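Local coordinates for tudor and KH domain-containing protein homolog (Bombyx mori, PDB 5VQH) that takes part in primary piRNA biogenesis and transposon repression in the germline, its Tudor domain binding symmetrically methylated Siwi and Ago3, at residues Arg71-Ser74 against Val75-Val79; Val111-Asp115 against Tyr116-Glu120. All coordinates share one frame; numbering follows the deposited sequence.

Both contacts belong to the Tudor part of this extended Tudor domain and lie on its five-stranded antiparallel sheet, their centres about 15 Å apart. Contact 1 is the turn that leads into strand 78-82, at the surface, its centre about 19 Å from the centre of the chain. Contact 2 is the hairpin of strands 108-113 and 119-123, largely buried, and it holds Tyr-113, Tyr-116 and Asp-118 of the dimethylarginine pocket. Contact 1 has no residue in that pocket. The two meet by apolar packing where CG1 of Val-78 lies 3.9 Å from CD1 of Leu-114, so a side chain of the entry strand packs against the buried leucine at the hairpin.

Contact 1 (Arg71-Ser74 against Val75-Val79)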
loop_
_atom_site.group_PDB
_atom_site.type_symbol
_atom_site.label_atom_id
_atom_site.label_comp_id
_atom_site.label_asym_id
_atom_site.label_seq_id
_atom_site.Cartn_x
_atom_site.Cartn_y
_atom_site.Cartn_z
ATOM N N ARG A 71 24.305 -9.734 0.862
ATOM C CA ARG A 71 25.631 -9.138 0.954
ATOM C C ARG A 71 25.625 -7.748 0.320
ATOM O O ARG A 71 26.426 -6.898 0.699
ATOM C CB ARG A 71 26.690 -10.014 0.297
ATOM C CG ARG A 71 26.855 -11.410 0.893
ATOM C CD ARG A 71 27.310 -12.387 -0.187
ATOM N NE ARG A 71 26.473 -12.279 -1.396
ATOM C CZ ARG A 71 26.586 -13.057 -2.470
ATOM N NH1 ARG A 71 27.489 -14.036 -2.506
ATOM N NH2 ARG A 71 25.779 -12.857 -3.510
ATOM N N HIS A 72 24.736 -7.540 -0.656
ATOM C CA HIS A 72 24.494 -6.235 -1.229
ATOM C C HIS A 72 22.999 -5.943 -1.347
ATOM O O HIS A 72 22.211 -6.821 -1.672
ATOM C CB HIS A 72 25.118 -6.142 -2.616
ATOM C CG HIS A 72 25.011 -4.776 -3.219
ATOM N ND1 HIS A 72 24.260 -4.516 -4.347
ATOM C CD2 HIS A 72 25.520 -3.582 -2.823
ATOM C CE1 HIS A 72 24.331 -3.228 -4.631
ATOM N NE2 HIS A 72 25.087 -2.639 -3.719
ATOM N N VAL A 73 22.626 -4.690 -1.125
ATOM C CA VAL A 73 21.266 -4.255 -1.279
ATOM C C VAL A 73 21.192 -2.972 -2.094
ATOM O O VAL A 73 22.000 -2.074 -1.920
ATOM C CB VAL A 73 20.576 -4.083 0.071
ATOM C CG1 VAL A 73 21.245 -3.050 0.943
ATOM C CG2 VAL A 73 19.116 -3.728 -0.116
ATOM N N SER A 74 20.216 -2.918 -3.001
ATOM C CA SER A 74 20.061 -1.833 -3.962
ATOM C C SER A 74 18.672 -1.203 -3.865
ATOM O O SER A 74 17.715 -1.839 -3.496
ATOM C CB SER A 74 20.277 -2.341 -5.390
ATOM O OG SER A 74 21.098 -3.491 -5.377
ATOM N N VAL A 75 18.585 0.070 -4.187
ATOM C CA VAL A 75 17.321 0.721 -4.215
ATOM C C VAL A 75 16.555 0.067 -5.338
ATOM O O VAL A 75 17.115 -0.252 -6.379
ATOM C CB VAL A 75 17.501 2.234 -4.408
ATOM C CG1 VAL A 75 16.336 2.878 -5.115
ATOM C CG2 VAL A 75 17.680 2.879 -3.056
ATOM N N GLY A 76 15.270 -0.162 -5.099
ATOM C CA GLY A 76 14.406 -0.771 -6.085
ATOM C C GLY A 76 14.409 -2.268 -5.981
ATOM O O GLY A 76 13.677 -2.920 -6.693
ATOM N N GLN A 77 15.228 -2.822 -5.088
ATOM C CA GLN A 77 15.334 -4.274 -4.933
ATOM C C GLN A 77 14.180 -4.811 -4.123
ATOM O O GLN A 77 13.828 -4.244 -3.108
ATOM C CB GLN A 77 16.605 -4.626 -4.212
ATOM C CG GLN A 77 16.916 -6.116 -4.128
ATOM C CD GLN A 77 18.305 -6.399 -3.531
ATOM O OE1 GLN A 77 19.150 -5.530 -3.490
ATOM N NE2 GLN A 77 18.533 -7.624 -3.069
ATOM N N VAL A 78 13.628 -5.942 -4.554
ATOM C CA VAL A 78 12.601 -6.655 -3.781
ATOM C C VAL A 78 13.229 -7.683 -2.831
ATOM O O VAL A 78 14.007 -8.537 -3.263
ATOM C CB VAL A 78 11.595 -7.350 -4.701
ATOM C CG1 VAL A 78 10.543 -8.080 -3.900
ATOM C CG2 VAL A 78 10.978 -6.351 -5.677
ATOM N N VAL A 79 12.840 -7.605 -1.556
ATOM C CA VAL A 79 13.458 -8.353 -0.467
ATOM C C VAL A 79 12.436 -8.933 0.546
ATOM O O VAL A 79 11.221 -8.689 0.460
ATOM C CB VAL A 79 14.399 -7.419 0.311
ATOM C CG1 VAL A 79 15.586 -6.988 -0.564
ATOM C CG2 VAL A 79 13.627 -6.190 0.826
HETATM O O HOH W 1 21.533 -5.963 -4.904
#
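Ser-74 and Gln-77 close a type II beta turn that brings the chain into strand 78-82 of the Tudor sheet. The backbone supplies the turn's own bond, Gln-77 N to Ser-74 O at 3.1 Å. Gly-76 suits the third position because, at its positive phi of 89°, a side chain would jam against the preceding carbonyl oxygen.

A second bond runs from backbone to side chain. With CG opposite the backbone N (chi1 -173°) and the chain extended beyond it, Gln-77 reaches back across the open end of the turn, and its OE1 accepts from Ser-74 N at 2.9 Å, the donor tilted 17° from the amide carbonyl plane. Gln-77 OE1 also accepts a hydrogen bond from a water 2.8 Å away, which in turn bonds Ser-74 OG and His-72 ND1. Replacing Gln-77 by a leucine would probably leave Ser-74 N and this water without the amide oxygen that joins them.

Van der Waals packing of a methyl against the amide oxygen completes the contact: the side chains of Val-73 and Gln-77 cross at about a right angle, with Val-73 CG2 3.8 Å from Gln-77 OE1.

Contact 2 (Val111-Asp115 against Tyr116-Glu120); sequences VFYLD and YGDSE. With 2MR (n3, n4-dimethylarginine), chain C.
Tyr-113, Tyr-116 and Asp-118 stand on a beta hairpin of the Tudor domain; the two tyrosines belong to its aromatic cage around dimethylarginine, and Asp-118 supplies the acidic side of the pocket. The rings divide the work. Tyr-116 lays one face against the flat guanidinium of the ligand, whose CZ is 3.5 Å above the ring plane and offset toward the rim; the backbone carbonyl oxygen of Asp-115 lies over the opposite face. Tyr-113 instead meets the ligand's methyl carbon CQ1, which approaches obliquely to 3.4 Å from Tyr-113 CG. Both tyrosines put CG opposite their carbonyl carbon (chi1 -66° and -70°), and this brings the two rings up on the ligand's side of the turn. The electron-rich rings suit a charged, methylated group. The Tyr-113 hydroxyl bonds Val-82 O, anchoring the far end of the ring, while packing of Glu-120, CQ1 and Phe-83 around it probably limits its turning.

The CG of Asp-118 is wedged between backbone N and carbonyl carbon (chi1 49°), which turns the carboxylate toward the ligand: Asp-118 OD2 accepts from NH2 of the dimethylarginine at 3.0 Å, while the bond to OD1 is weak. Glu-120 CB lies in plane at the edge of the Tyr-113 ring, with Glu-120 CG 3.8 Å from Tyr-113 CE2; the carboxylate is led away to its salt bridge with Arg-84. Phe-112 points to the other face of the sheet, where Ser-119 OG lies at its ring edge.

Backbone bonds hold this scaffold. Val-111 and Glu-120 pair reciprocally, and Tyr-113 N bonds Asp-118 O. At the bend, positive phi makes glycine fitting at Gly-117. Tyr-113 O is gripped twice there, by Tyr-116 N from above the carbonyl plane at 3.2 Å and by Gly-117 N nearly along the C=O axis at 2.7 Å.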
loop_
_atom_site.group_PDB
_atom_site.type_symbol
_atom_site.label_atom_id
_atom_site.label_comp_id
_atom_site.label_asym_id
_atom_site.label_seq_id
_atom_site.Cartn_x
_atom_site.Cartn_y
_atom_site.Cartn_z
ATOM N N VAL A 111 11.547 1.017 3.327
ATOM C CA VAL A 111 10.908 -0.066 2.541
ATOM C C VAL A 111 9.396 0.064 2.365
ATOM O O VAL A 111 8.682 0.512 3.247
ATOM C CB VAL A 111 11.216 -1.454 3.107
ATOM C CG1 VAL A 111 12.721 -1.635 3.238
ATOM C CG2 VAL A 111 10.560 -1.691 4.441
ATOM N N PHE A 112 8.935 -0.294 1.182
ATOM C CA PHE A 112 7.529 -0.253 0.809
ATOM C C PHE A 112 7.008 -1.689 0.770
ATOM O O PHE A 112 7.464 -2.495 -0.067
ATOM C CB PHE A 112 7.438 0.369 -0.540
ATOM C CG PHE A 112 6.084 0.301 -1.161
ATOM C CD1 PHE A 112 5.077 1.152 -0.753
ATOM C CD2 PHE A 112 5.830 -0.555 -2.215
ATOM C CE1 PHE A 112 3.840 1.120 -1.370
ATOM C CE2 PHE A 112 4.587 -0.575 -2.833
ATOM C CZ PHE A 112 3.603 0.260 -2.416
ATOM N N TYR A 113 6.102 -2.014 1.708
ATOM C CA TYR A 113 5.476 -3.331 1.808
ATOM C C TYR A 113 4.484 -3.516 0.659
ATOM O O TYR A 113 3.394 -2.926 0.625
ATOM C CB TYR A 113 4.818 -3.483 3.162
ATOM C CG TYR A 113 5.841 -3.505 4.282
ATOM C CD1 TYR A 113 6.526 -4.667 4.592
ATOM C CD2 TYR A 113 6.137 -2.375 4.984
ATOM C CE1 TYR A 113 7.461 -4.701 5.590
ATOM C CE2 TYR A 113 7.085 -2.381 5.985
ATOM C CZ TYR A 113 7.742 -3.542 6.281
ATOM O OH TYR A 113 8.680 -3.532 7.282
ATOM N N LEU A 114 4.906 -4.345 -0.301
ATOM C CA LEU A 114 4.326 -4.401 -1.647
ATOM C C LEU A 114 2.877 -4.928 -1.728
ATOM O O LEU A 114 2.179 -4.627 -2.661
ATOM C CB LEU A 114 5.210 -5.298 -2.521
ATOM C CG LEU A 114 6.482 -4.683 -3.045
ATOM C CD1 LEU A 114 7.449 -5.752 -3.500
ATOM C CD2 LEU A 114 6.177 -3.761 -4.175
ATOM N N ASP A 115 2.492 -5.772 -0.784
ATOM C CA ASP A 115 1.136 -6.324 -0.680
ATOM C C ASP A 115 0.141 -5.510 0.190
ATOM O O ASP A 115 -1.004 -5.889 0.347
ATOM C CB ASP A 115 1.263 -7.758 -0.153
ATOM C CG ASP A 115 2.053 -8.643 -1.122
ATOM O OD1 ASP A 115 1.656 -8.668 -2.284
ATOM O OD2 ASP A 115 3.042 -9.307 -0.738
ATOM N N TYR A 116 0.585 -4.369 0.697
ATOM C CA TYR A 116 -0.138 -3.628 1.708
ATOM C C TYR A 116 -0.093 -2.140 1.459
ATOM O O TYR A 116 -1.125 -1.498 1.518
ATOM C CB TYR A 116 0.440 -3.953 3.086
ATOM C CG TYR A 116 0.117 -5.361 3.515
ATOM C CD1 TYR A 116 -1.129 -5.690 4.034
ATOM C CD2 TYR A 116 1.025 -6.374 3.345
ATOM C CE1 TYR A 116 -1.421 -6.995 4.422
ATOM C CE2 TYR A 116 0.748 -7.662 3.726
ATOM C CZ TYR A 116 -0.474 -7.983 4.248
ATOM O OH TYR A 116 -0.732 -9.306 4.597
ATOM N N GLY A 117 1.107 -1.601 1.194
ATOM C CA GLY A 117 1.273 -0.231 0.726
ATOM C C GLY A 117 1.854 0.709 1.758
ATOM O O GLY A 117 2.157 1.876 1.461
ATOM N N ASP A 118 2.027 0.228 2.973
ATOM C CA ASP A 118 2.718 1.041 3.938
ATOM C C ASP A 118 4.228 0.964 3.803
ATOM O O ASP A 118 4.781 0.079 3.143
ATOM C CB ASP A 118 2.280 0.720 5.363
ATOM C CG ASP A 118 2.284 -0.767 5.698
ATOM O OD1 ASP A 118 2.343 -1.050 6.899
ATOM O OD2 ASP A 118 2.190 -1.637 4.828
ATOM N N SER A 119 4.879 1.942 4.415
ATOM C CA SER A 119 6.315 2.139 4.333
ATOM C C SER A 119 6.873 2.312 5.747
ATOM O O SER A 119 6.329 3.085 6.514
ATOM C CB SER A 119 6.603 3.382 3.507
ATOM O OG SER A 119 6.790 3.054 2.155
ATOM N N GLU A 120 7.940 1.586 6.067
ATOM C CA GLU A 120 8.658 1.700 7.322
ATOM C C GLU A 120 10.170 1.729 7.063
ATOM O O GLU A 120 10.641 1.311 6.017
ATOM C CB GLU A 120 8.375 0.498 8.235
ATOM C CG GLU A 120 6.936 0.305 8.699
ATOM C CD GLU A 120 6.451 1.391 9.670
ATOM O OE1 GLU A 120 7.252 1.820 10.564
ATOM O OE2 GLU A 120 5.255 1.794 9.521
HETATM N N 2MR C . -2.332 -7.887 11.087
HETATM C CA 2MR C . -0.956 -7.419 11.337
HETATM C CB 2MR C . -0.442 -6.699 10.095
HETATM C CG 2MR C . -0.684 -7.478 8.803
HETATM C CD 2MR C . 0.342 -6.986 7.800
HETATM N NE 2MR C . 0.089 -5.597 7.507
HETATM C CZ 2MR C . 0.974 -4.875 6.858
HETATM N NH1 2MR C . 2.056 -5.414 6.534
HETATM C CQ1 2MR C . 3.137 -4.781 5.810
HETATM N NH2 2MR C . 0.736 -3.597 6.560
HETATM C CQ2 2MR C . -0.485 -2.895 6.928
HETATM C C 2MR C . -0.778 -6.487 12.529
HETATM O O 2MR C . 0.258 -5.816 12.695
HETATM O OXT 2MR C . -1.653 -6.367 13.391
#